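Local coordinates for lovastatin nonaketide synthase, polyketide synthase component (Aspergillus terreus, PDB 7CPX), which builds the dihydromonacolin L nonaketide of lovastatin biosynthesis from malonyl-CoA, with S-adenosyl-L-methionine and NADPH, as a homodimer partnered by LovC, at residues F649-A663 / S794-R806. The protein carries 2 engineered substitutions. Numbering follows the deposited sequence.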
# COMPACT_ATOMS: atom_id res chain seq x y z
N PHE A 649 -17.89 -43.73 -58.16
CA PHE A 649 -18.02 -43.08 -59.45
C PHE A 649 -19.47 -42.96 -59.89
O PHE A 649 -20.32 -43.79 -59.55
CB PHE A 649 -17.26 -43.86 -60.53
CG PHE A 649 -15.82 -43.46 -60.66
CD1 PHE A 649 -15.44 -42.47 -61.55
CD2 PHE A 649 -14.84 -44.09 -59.90
CE1 PHE A 649 -14.12 -42.10 -61.67
CE2 PHE A 649 -13.52 -43.73 -60.03
CZ PHE A 649 -13.15 -42.73 -60.91
N THR A 650 -19.74 -41.90 -60.65
CA THR A 650 -20.87 -41.82 -61.56
C THR A 650 -20.31 -41.60 -62.96
O THR A 650 -19.34 -40.86 -63.15
CB THR A 650 -21.83 -40.68 -61.19
OG1 THR A 650 -21.11 -39.45 -61.08
CG2 THR A 650 -22.51 -40.98 -59.86
N ALA A 651 -20.90 -42.27 -63.95
CA ALA A 651 -20.28 -42.39 -65.26
C ALA A 651 -21.13 -41.73 -66.34
O ALA A 651 -22.34 -41.94 -66.41
CB ALA A 651 -20.04 -43.86 -65.62
N VAL A 652 -20.47 -40.94 -67.18
CA VAL A 652 -21.04 -40.40 -68.41
C VAL A 652 -20.04 -40.64 -69.53
O VAL A 652 -18.85 -40.35 -69.37
CB VAL A 652 -21.37 -38.90 -68.29
CG1 VAL A 652 -21.57 -38.29 -69.67
CG2 VAL A 652 -22.62 -38.70 -67.45
N VAL A 653 -20.51 -41.17 -70.65
CA VAL A 653 -19.63 -41.55 -71.75
C VAL A 653 -19.27 -40.31 -72.55
O VAL A 653 -20.00 -39.31 -72.58
CB VAL A 653 -20.27 -42.62 -72.64
CG1 VAL A 653 -20.85 -43.78 -71.81
CG2 VAL A 653 -21.33 -42.01 -73.54
N GLY A 654 -18.12 -40.37 -73.23
CA GLY A 654 -17.72 -39.33 -74.15
C GLY A 654 -18.00 -39.71 -75.58
O GLY A 654 -19.15 -39.99 -75.94
N HIS A 655 -16.96 -39.74 -76.41
CA HIS A 655 -17.08 -40.16 -77.80
C HIS A 655 -15.93 -41.09 -78.15
O HIS A 655 -14.82 -40.96 -77.63
CB HIS A 655 -17.08 -38.95 -78.75
CG HIS A 655 -15.84 -38.12 -78.67
ND1 HIS A 655 -15.68 -37.10 -77.76
CD2 HIS A 655 -14.70 -38.16 -79.40
CE1 HIS A 655 -14.49 -36.54 -77.93
NE2 HIS A 655 -13.88 -37.16 -78.91
N SER A 656 -16.21 -42.05 -79.03
CA SER A 656 -15.21 -43.01 -79.51
C SER A 656 -14.60 -43.70 -78.30
O SER A 656 -15.35 -44.36 -77.55
CB SER A 656 -14.23 -42.28 -80.43
OG SER A 656 -13.24 -43.17 -80.93
N SER A 657 -13.30 -43.58 -78.05
CA SER A 657 -12.70 -44.25 -76.90
C SER A 657 -13.38 -43.85 -75.60
O SER A 657 -13.62 -44.69 -74.73
CB SER A 657 -11.20 -43.94 -76.83
OG SER A 657 -10.53 -44.37 -78.00
N GLY A 658 -13.74 -42.57 -75.48
CA GLY A 658 -14.37 -42.08 -74.27
C GLY A 658 -15.61 -42.88 -73.92
O GLY A 658 -15.98 -42.97 -72.74
N GLU A 659 -16.25 -43.47 -74.92
CA GLU A 659 -17.39 -44.34 -74.65
C GLU A 659 -16.92 -45.71 -74.20
O GLU A 659 -17.34 -46.21 -73.15
CB GLU A 659 -18.27 -44.44 -75.90
CG GLU A 659 -19.71 -44.83 -75.61
CD GLU A 659 -19.84 -46.21 -74.98
OE1 GLU A 659 -19.16 -47.14 -75.45
OE2 GLU A 659 -20.62 -46.35 -74.01
N ILE A 660 -16.02 -46.34 -74.97
CA ILE A 660 -15.66 -47.73 -74.71
C ILE A 660 -15.12 -47.87 -73.29
O ILE A 660 -15.61 -48.69 -72.50
CB ILE A 660 -14.63 -48.22 -75.74
CG1 ILE A 660 -15.21 -48.13 -77.16
CG2 ILE A 660 -14.20 -49.64 -75.43
CD1 ILE A 660 -14.20 -48.36 -78.26
N ALA A 661 -14.15 -47.03 -72.92
CA ALA A 661 -13.62 -47.08 -71.57
C ALA A 661 -14.71 -46.82 -70.55
O ALA A 661 -14.79 -47.50 -69.52
CB ALA A 661 -12.48 -46.07 -71.41
N CYS A 662 -15.59 -45.86 -70.83
CA CYS A 662 -16.69 -45.58 -69.91
C CYS A 662 -17.55 -46.81 -69.71
O CYS A 662 -18.06 -47.05 -68.60
CB CYS A 662 -17.53 -44.41 -70.43
SG CYS A 662 -18.79 -43.84 -69.27
N ALA A 663 -17.71 -47.63 -70.75
CA ALA A 663 -18.49 -48.85 -70.61
C ALA A 663 -17.89 -49.75 -69.54
O ALA A 663 -18.62 -50.38 -68.76
CB ALA A 663 -18.57 -49.59 -71.94
N SER A 794 -22.95 -51.58 -61.89
CA SER A 794 -22.90 -51.20 -60.49
C SER A 794 -22.82 -49.69 -60.34
O SER A 794 -23.43 -49.11 -59.44
CB SER A 794 -21.69 -51.85 -59.81
OG SER A 794 -20.48 -51.43 -60.40
N VAL A 795 -22.07 -49.05 -61.23
CA VAL A 795 -21.88 -47.61 -61.21
C VAL A 795 -23.02 -46.93 -61.97
O VAL A 795 -23.32 -47.34 -63.10
CB VAL A 795 -20.52 -47.21 -61.81
CG1 VAL A 795 -20.45 -45.70 -62.02
CG2 VAL A 795 -19.39 -47.69 -60.92
N PRO A 796 -23.68 -45.91 -61.40
CA PRO A 796 -24.64 -45.14 -62.21
C PRO A 796 -23.99 -44.64 -63.48
O PRO A 796 -23.09 -43.80 -63.45
CB PRO A 796 -25.04 -43.99 -61.27
CG PRO A 796 -24.83 -44.54 -59.90
CD PRO A 796 -23.64 -45.46 -60.00
N TRP A 797 -24.46 -45.14 -64.62
CA TRP A 797 -23.82 -44.91 -65.91
C TRP A 797 -24.85 -44.42 -66.91
O TRP A 797 -25.94 -44.98 -67.01
CB TRP A 797 -23.14 -46.20 -66.40
CG TRP A 797 -22.59 -46.12 -67.78
CD1 TRP A 797 -21.36 -45.65 -68.15
CD2 TRP A 797 -23.23 -46.53 -68.99
NE1 TRP A 797 -21.20 -45.75 -69.51
CE2 TRP A 797 -22.34 -46.28 -70.05
CE3 TRP A 797 -24.49 -47.08 -69.28
CZ2 TRP A 797 -22.65 -46.56 -71.38
CZ3 TRP A 797 -24.80 -47.35 -70.60
CH2 TRP A 797 -23.89 -47.10 -71.63
N TYR A 798 -24.49 -43.38 -67.65
CA TYR A 798 -25.39 -42.74 -68.60
C TYR A 798 -24.71 -42.65 -69.96
O TYR A 798 -23.63 -42.06 -70.08
CB TYR A 798 -25.79 -41.34 -68.12
CG TYR A 798 -26.49 -41.35 -66.78
CD1 TYR A 798 -25.77 -41.34 -65.59
CD2 TYR A 798 -27.88 -41.36 -66.69
CE1 TYR A 798 -26.40 -41.34 -64.37
CE2 TYR A 798 -28.52 -41.37 -65.47
CZ TYR A 798 -27.78 -41.35 -64.31
OH TYR A 798 -28.41 -41.36 -63.09
N SER A 799 -25.34 -43.23 -70.97
CA SER A 799 -24.84 -43.12 -72.33
C SER A 799 -25.12 -41.73 -72.90
O SER A 799 -26.05 -41.04 -72.47
CB SER A 799 -25.47 -44.18 -73.23
OG SER A 799 -25.10 -44.01 -74.58
N SER A 800 -24.30 -41.34 -73.87
CA SER A 800 -24.46 -40.06 -74.56
C SER A 800 -24.47 -40.29 -76.06
O SER A 800 -25.11 -39.55 -76.81
CB SER A 800 -23.33 -39.10 -74.17
OG SER A 800 -22.11 -39.47 -74.80
N VAL A 801 -23.75 -41.33 -76.50
CA VAL A 801 -23.84 -41.75 -77.90
C VAL A 801 -25.28 -42.05 -78.25
O VAL A 801 -25.80 -41.60 -79.28
CB VAL A 801 -22.93 -42.97 -78.13
CG1 VAL A 801 -23.42 -43.80 -79.31
CG2 VAL A 801 -21.49 -42.53 -78.34
N ASP A 802 -25.95 -42.82 -77.40
CA ASP A 802 -27.40 -42.96 -77.43
C ASP A 802 -27.97 -41.98 -76.41
O ASP A 802 -27.61 -42.03 -75.23
CB ASP A 802 -27.83 -44.39 -77.11
CG ASP A 802 -29.33 -44.58 -77.15
OD1 ASP A 802 -29.89 -44.61 -78.26
OD2 ASP A 802 -29.94 -44.68 -76.07
N ALA A 803 -28.86 -41.10 -76.86
CA ALA A 803 -29.24 -39.95 -76.05
C ALA A 803 -29.80 -40.37 -74.71
O ALA A 803 -29.32 -39.95 -73.65
CB ALA A 803 -30.24 -39.09 -76.82
N GLU A 804 -30.84 -41.21 -74.72
CA GLU A 804 -31.51 -41.58 -73.48
C GLU A 804 -31.71 -43.07 -73.31
O GLU A 804 -31.62 -43.58 -72.19
CB GLU A 804 -32.87 -40.86 -73.42
CG GLU A 804 -33.35 -40.54 -72.01
CD GLU A 804 -33.74 -41.77 -71.22
OE1 GLU A 804 -34.17 -42.77 -71.84
OE2 GLU A 804 -33.62 -41.74 -69.97
N ASN A 805 -31.99 -43.80 -74.40
CA ASN A 805 -32.48 -45.17 -74.27
C ASN A 805 -31.45 -46.10 -73.64
O ASN A 805 -31.80 -46.94 -72.80
CB ASN A 805 -32.91 -45.70 -75.63
CG ASN A 805 -34.08 -44.93 -76.21
OD1 ASN A 805 -34.02 -44.43 -77.34
ND2 ASN A 805 -35.16 -44.82 -75.44
N ARG A 806 -30.18 -45.96 -74.01
CA ARG A 806 -29.14 -46.91 -73.61
C ARG A 806 -28.35 -46.42 -72.41
O ARG A 806 -27.15 -46.67 -72.30
CB ARG A 806 -28.22 -47.22 -74.78
CG ARG A 806 -28.94 -47.84 -75.96
CD ARG A 806 -27.97 -48.34 -77.01
NE ARG A 806 -28.65 -48.89 -78.18
CZ ARG A 806 -29.17 -50.11 -78.24
NH1 ARG A 806 -29.10 -50.94 -77.22
NH2 ARG A 806 -29.77 -50.50 -79.36
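Trp797 turns the edge of its indole to Ala651 on the strand and to Cys662 and Glu659 on the helix of 649-663. Its CG sits anti to the backbone N (chi1 173°), which carries the ring along the sheet face it shares with Ala651. There the Ala651 methyl meets CD1 (3.4 Å), and Cys662 brings SG to the same edge in a sulfur-aromatic contact, 4.0 Å from the centroid of the five-membered ring. Val653 comes in obliquely with CG1, while Glu659, bent at chi2, places OE2 in the ring plane, 3.3 Å from CZ2, its carboxylate turned nearly square to the indole; that oxygen is hydrogen-bonded to the hydroxyl of Tyr817. The two strands run parallel: Ala651 N donates to Pro796 O (2.7 Å), Tyr798 N to Ala651 O (2.9 Å) and Val653 N to Tyr798 O (3.3 Å). Ser800 OG, 3.1 Å from Val653 O and above its carbonyl plane, extends the pairing past the strands. Strand 797-798 is thus an outer strand of the parallel acyltransferase sheet, beside the strand leading into a GxSxG turn, consistent with a nucleophile elbow at Ser656. Backbone bonds set the register, whereas the indole edge, met by methyl, thiol sulfur and carboxylate oxygen, ties the outer strand to the helix.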